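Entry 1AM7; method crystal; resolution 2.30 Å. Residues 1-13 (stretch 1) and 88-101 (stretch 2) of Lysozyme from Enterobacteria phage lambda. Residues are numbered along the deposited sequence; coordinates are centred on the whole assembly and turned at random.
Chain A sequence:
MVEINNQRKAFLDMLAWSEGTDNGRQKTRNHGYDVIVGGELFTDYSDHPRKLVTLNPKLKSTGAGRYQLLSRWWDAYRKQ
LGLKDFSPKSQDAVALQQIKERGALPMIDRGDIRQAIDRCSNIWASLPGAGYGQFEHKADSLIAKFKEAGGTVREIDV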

# COMPACT_ATOMS: atom_id res chain seq x y z
N MET A 1 35.40 1.82 -0.74
CA MET A 1 34.81 2.69 0.30
C MET A 1 34.45 4.03 -0.34
O MET A 1 35.20 4.55 -1.18
N VAL A 2 33.25 4.52 -0.02
CA VAL A 2 32.75 5.82 -0.50
C VAL A 2 33.62 6.89 0.17
O VAL A 2 34.02 6.74 1.32
N GLU A 3 33.91 7.95 -0.55
CA GLU A 3 34.73 9.01 -0.00
C GLU A 3 34.00 9.86 1.04
O GLU A 3 32.80 10.12 0.95
N ILE A 4 34.72 10.32 2.04
CA ILE A 4 34.10 11.15 3.05
C ILE A 4 34.44 12.60 2.77
O ILE A 4 35.55 12.89 2.33
N ASN A 5 33.46 13.49 2.92
CA ASN A 5 33.70 14.91 2.74
C ASN A 5 32.97 15.55 3.88
O ASN A 5 32.31 14.85 4.66
N ASN A 6 33.05 16.86 4.01
CA ASN A 6 32.41 17.52 5.13
C ASN A 6 30.88 17.36 5.26
O ASN A 6 30.34 17.23 6.37
N GLN A 7 30.19 17.33 4.12
CA GLN A 7 28.74 17.19 4.12
C GLN A 7 28.36 15.81 4.60
O GLN A 7 27.48 15.66 5.44
N ARG A 8 29.07 14.81 4.08
CA ARG A 8 28.84 13.42 4.44
C ARG A 8 29.18 13.13 5.89
O ARG A 8 28.44 12.41 6.57
N LYS A 9 30.27 13.73 6.38
CA LYS A 9 30.67 13.54 7.77
C LYS A 9 29.59 14.11 8.67
O LYS A 9 29.17 13.47 9.63
N ALA A 10 29.13 15.31 8.35
CA ALA A 10 28.07 15.95 9.12
C ALA A 10 26.78 15.08 9.12
O ALA A 10 26.07 15.01 10.13
N PHE A 11 26.50 14.40 8.01
CA PHE A 11 25.33 13.55 7.95
C PHE A 11 25.52 12.34 8.87
O PHE A 11 24.58 11.95 9.57
N LEU A 12 26.71 11.75 8.87
CA LEU A 12 26.98 10.60 9.75
C LEU A 12 26.88 11.02 11.23
O LEU A 12 26.37 10.26 12.06
N ASP A 13 27.32 12.23 11.56
CA ASP A 13 27.22 12.69 12.95
C ASP A 13 25.75 12.90 13.35
O ASP A 13 25.33 12.56 14.46
N PRO A 88 35.73 1.49 13.45
CA PRO A 88 34.98 2.71 13.10
C PRO A 88 35.01 3.00 11.61
O PRO A 88 33.98 3.34 11.05
N LYS A 89 36.17 2.86 10.97
CA LYS A 89 36.28 3.11 9.53
C LYS A 89 35.34 2.18 8.75
O LYS A 89 34.69 2.60 7.78
N SER A 90 35.30 0.91 9.13
CA SER A 90 34.43 -0.05 8.46
C SER A 90 32.96 0.31 8.66
O SER A 90 32.13 0.19 7.74
N GLN A 91 32.62 0.75 9.87
CA GLN A 91 31.25 1.13 10.17
C GLN A 91 30.81 2.31 9.32
O GLN A 91 29.70 2.29 8.78
N ASP A 92 31.68 3.30 9.18
CA ASP A 92 31.41 4.47 8.34
C ASP A 92 31.22 4.03 6.89
O ASP A 92 30.32 4.52 6.18
N ALA A 93 32.09 3.12 6.44
CA ALA A 93 32.04 2.62 5.07
C ALA A 93 30.70 2.02 4.71
O ALA A 93 30.13 2.34 3.66
N VAL A 94 30.19 1.15 5.59
CA VAL A 94 28.90 0.51 5.37
C VAL A 94 27.75 1.53 5.37
O VAL A 94 26.86 1.47 4.51
N ALA A 95 27.77 2.46 6.32
CA ALA A 95 26.73 3.47 6.38
C ALA A 95 26.70 4.27 5.08
O ALA A 95 25.63 4.44 4.49
N LEU A 96 27.87 4.73 4.63
CA LEU A 96 27.96 5.51 3.40
C LEU A 96 27.53 4.68 2.19
O LEU A 96 26.88 5.20 1.27
N GLN A 97 27.86 3.39 2.20
CA GLN A 97 27.48 2.52 1.10
C GLN A 97 25.97 2.44 1.01
O GLN A 97 25.40 2.48 -0.08
N GLN A 98 25.31 2.31 2.16
CA GLN A 98 23.84 2.22 2.18
C GLN A 98 23.22 3.53 1.71
O GLN A 98 22.24 3.52 0.98
N ILE A 99 23.82 4.65 2.11
CA ILE A 99 23.35 5.97 1.71
C ILE A 99 23.51 6.13 0.19
O ILE A 99 22.64 6.69 -0.49
N LYS A 100 24.62 5.63 -0.33
CA LYS A 100 24.90 5.69 -1.76
C LYS A 100 23.83 4.91 -2.55
O LYS A 100 23.28 5.41 -3.54
N GLU A 101 23.51 3.72 -2.08
CA GLU A 101 22.53 2.87 -2.73
C GLU A 101 21.10 3.40 -2.73
O GLU A 101 20.27 2.98 -3.52

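The contact between the two stretches is mainly apolar, and no direct hydrogen bond crosses it. It buries 621 Å², both sides summed. Helix 6-13 and helix 88-101 run at 103° to each other, with their axes 11.3 Å apart at closest approach. The extended N-terminal residues also lie against helix 88-101.

L96 is the centre of the apolar packing. Its rotamer is m, t, and it has the largest covered area, 108 Å². V2 (chi1 t) points toward it, with V2 CB 3.8 Å from L96 CB. I4 (m, t) starts sideways, but its end comes nearer, and I4 CG1 lies 3.7 Å from L96 CD1. From the helix, R8 brings its CB to 4.2 Å from L96 CD2.

L12 (m, t) is a knob in a hole formed by D92, A95, L96 and I99. L12 CD2 is 3.8 Å from A95 CB, and L12 CD1 is 4.1 Å from L96 CG. F11 (chi1 t) extends this buried patch: F11 CD2 is 3.8 Å from I99 CD1, which approaches the ring obliquely. I99 is m, t.

M1 covers the exposed margin with a fully extended side chain, t at all three chi angles. M1 CG is 3.7 Å from A93 CB. M1 SD is 3.5 Å from K89 CE, the aliphatic part of an extended lysine. Farther along the helix, V2 CG2 meets K100 CD at 3.8 Å.

The polar link is through water 1. It accepts from V2 N at 2.9 Å and donates to A93 O at 2.9 Å. Its bond to Q97 OE1, at 3.4 Å, is weak.

Other polar bonds lie within each stretch. In stretch 2, Q97 NE2 donates to E101 OE2 at 3.0 Å. In stretch 1, N5 caps its helix, N5 OD1 accepting from R8 N at 2.9 Å. R8 NH1 donates to E3 O at 2.9 Å, tying the helix to the preceding loop.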

# COMPACT_ATOMS: atom_id res chain seq x y z
CB MET A 1 35.80 2.89 1.46
CG MET A 1 35.23 3.72 2.63
SD MET A 1 36.32 4.03 4.07
CE MET A 1 35.27 5.11 5.11
CB VAL A 2 31.26 6.03 -0.10
CG1 VAL A 2 30.88 7.51 -0.12
CG2 VAL A 2 30.36 5.25 -1.00
CB GLU A 3 35.22 9.89 -1.14
CG GLU A 3 35.95 11.09 -0.67
CD GLU A 3 36.74 11.73 -1.75
OE1 GLU A 3 37.32 10.97 -2.58
OE2 GLU A 3 36.80 12.98 -1.76
CB ILE A 4 34.61 10.81 4.46
CG1 ILE A 4 34.36 9.34 4.76
CG2 ILE A 4 33.89 11.66 5.50
CD1 ILE A 4 34.77 8.89 6.17
CB ASN A 5 33.28 15.44 1.35
CG ASN A 5 31.79 15.34 1.08
OD1 ASN A 5 30.94 15.54 1.96
ND2 ASN A 5 31.46 15.09 -0.18
CB ASN A 6 32.82 18.98 5.20
CG ASN A 6 32.82 19.48 6.62
OD1 ASN A 6 33.47 18.90 7.49
ND2 ASN A 6 32.07 20.55 6.87
CB GLN A 7 28.20 17.46 2.72
CG GLN A 7 28.25 18.93 2.31
CD GLN A 7 27.30 19.80 3.10
OE1 GLN A 7 27.70 20.42 4.07
NE2 GLN A 7 26.04 19.82 2.70
CB ARG A 8 29.63 12.51 3.50
CG ARG A 8 29.15 12.68 2.08
CD ARG A 8 29.99 11.92 1.11
NE ARG A 8 29.70 12.36 -0.25
CZ ARG A 8 30.18 11.76 -1.33
NH1 ARG A 8 30.96 10.71 -1.21
NH2 ARG A 8 29.85 12.20 -2.53
CB LYS A 9 31.98 14.26 8.08
CG LYS A 9 32.49 13.93 9.47
CD LYS A 9 33.46 14.99 9.99
CE LYS A 9 34.09 14.58 11.33
NZ LYS A 9 33.18 14.58 12.52
CB ALA A 10 27.79 17.36 8.57
CB PHE A 11 25.07 13.07 6.53
CG PHE A 11 23.68 12.52 6.32
CD1 PHE A 11 22.61 13.38 6.08
CD2 PHE A 11 23.44 11.15 6.34
CE1 PHE A 11 21.32 12.88 5.86
CE2 PHE A 11 22.15 10.63 6.12
CZ PHE A 11 21.09 11.50 5.88
CB LEU A 12 28.34 9.99 9.45
CG LEU A 12 28.47 9.27 8.11
CD1 LEU A 12 29.89 8.74 7.97
CD2 LEU A 12 27.47 8.12 8.00
CB ASP A 13 28.00 13.99 13.16
CG ASP A 13 29.49 13.80 13.08
OD1 ASP A 13 29.97 12.64 13.18
OD2 ASP A 13 30.19 14.82 12.92
CB PRO A 88 35.68 3.78 13.94
CG PRO A 88 35.96 3.02 15.20
CD PRO A 88 36.53 1.71 14.67
CB LYS A 89 37.70 2.86 9.03
CG LYS A 89 37.81 2.89 7.50
CD LYS A 89 39.25 2.76 6.97
CE LYS A 89 39.36 3.50 5.62
NZ LYS A 89 40.52 3.16 4.73
CB SER A 90 34.69 -1.47 8.98
OG SER A 90 35.97 -1.92 8.59
CB GLN A 91 31.08 1.44 11.65
CG GLN A 91 31.27 0.22 12.53
CD GLN A 91 31.07 0.55 13.98
OE1 GLN A 91 30.19 1.32 14.32
NE2 GLN A 91 31.90 -0.04 14.85
CB ASP A 92 32.60 5.45 8.36
CG ASP A 92 32.70 6.27 9.65
OD1 ASP A 92 31.82 6.18 10.54
OD2 ASP A 92 33.68 7.02 9.77
CB ALA A 93 33.15 1.61 4.83
CB VAL A 94 28.62 -0.58 6.41
CG1 VAL A 94 27.23 -1.12 6.24
CG2 VAL A 94 29.65 -1.72 6.28
CB ALA A 95 26.97 4.39 7.55
CB LEU A 96 29.39 6.05 3.20
CG LEU A 96 29.81 7.15 4.17
CD1 LEU A 96 31.30 7.46 4.00
CD2 LEU A 96 28.98 8.39 3.94
CB GLN A 97 28.06 1.12 1.29
CG GLN A 97 27.78 0.19 0.13
CD GLN A 97 28.40 0.68 -1.17
OE1 GLN A 97 29.44 1.33 -1.15
NE2 GLN A 97 27.76 0.38 -2.30
CB GLN A 98 23.33 1.86 3.58
CG GLN A 98 23.82 0.50 4.05
CD GLN A 98 23.40 0.20 5.46
OE1 GLN A 98 22.38 -0.45 5.67
NE2 GLN A 98 24.16 0.68 6.43
CB ILE A 99 24.12 7.06 2.45
CG1 ILE A 99 23.72 7.03 3.93
CG2 ILE A 99 23.86 8.43 1.83
CD1 ILE A 99 24.57 7.88 4.83
CB LYS A 100 26.28 5.09 -2.04
CG LYS A 100 26.69 5.06 -3.51
CD LYS A 100 27.94 4.20 -3.68
CE LYS A 100 28.27 3.93 -5.13
NZ LYS A 100 28.59 5.20 -5.84
CB GLU A 101 22.60 1.46 -2.15
CG GLU A 101 23.90 0.78 -2.54
CD GLU A 101 24.15 -0.52 -1.81
OE1 GLU A 101 23.30 -0.94 -1.01
OE2 GLU A 101 25.23 -1.12 -2.05
O HOH W 1 31.64 2.48 1.16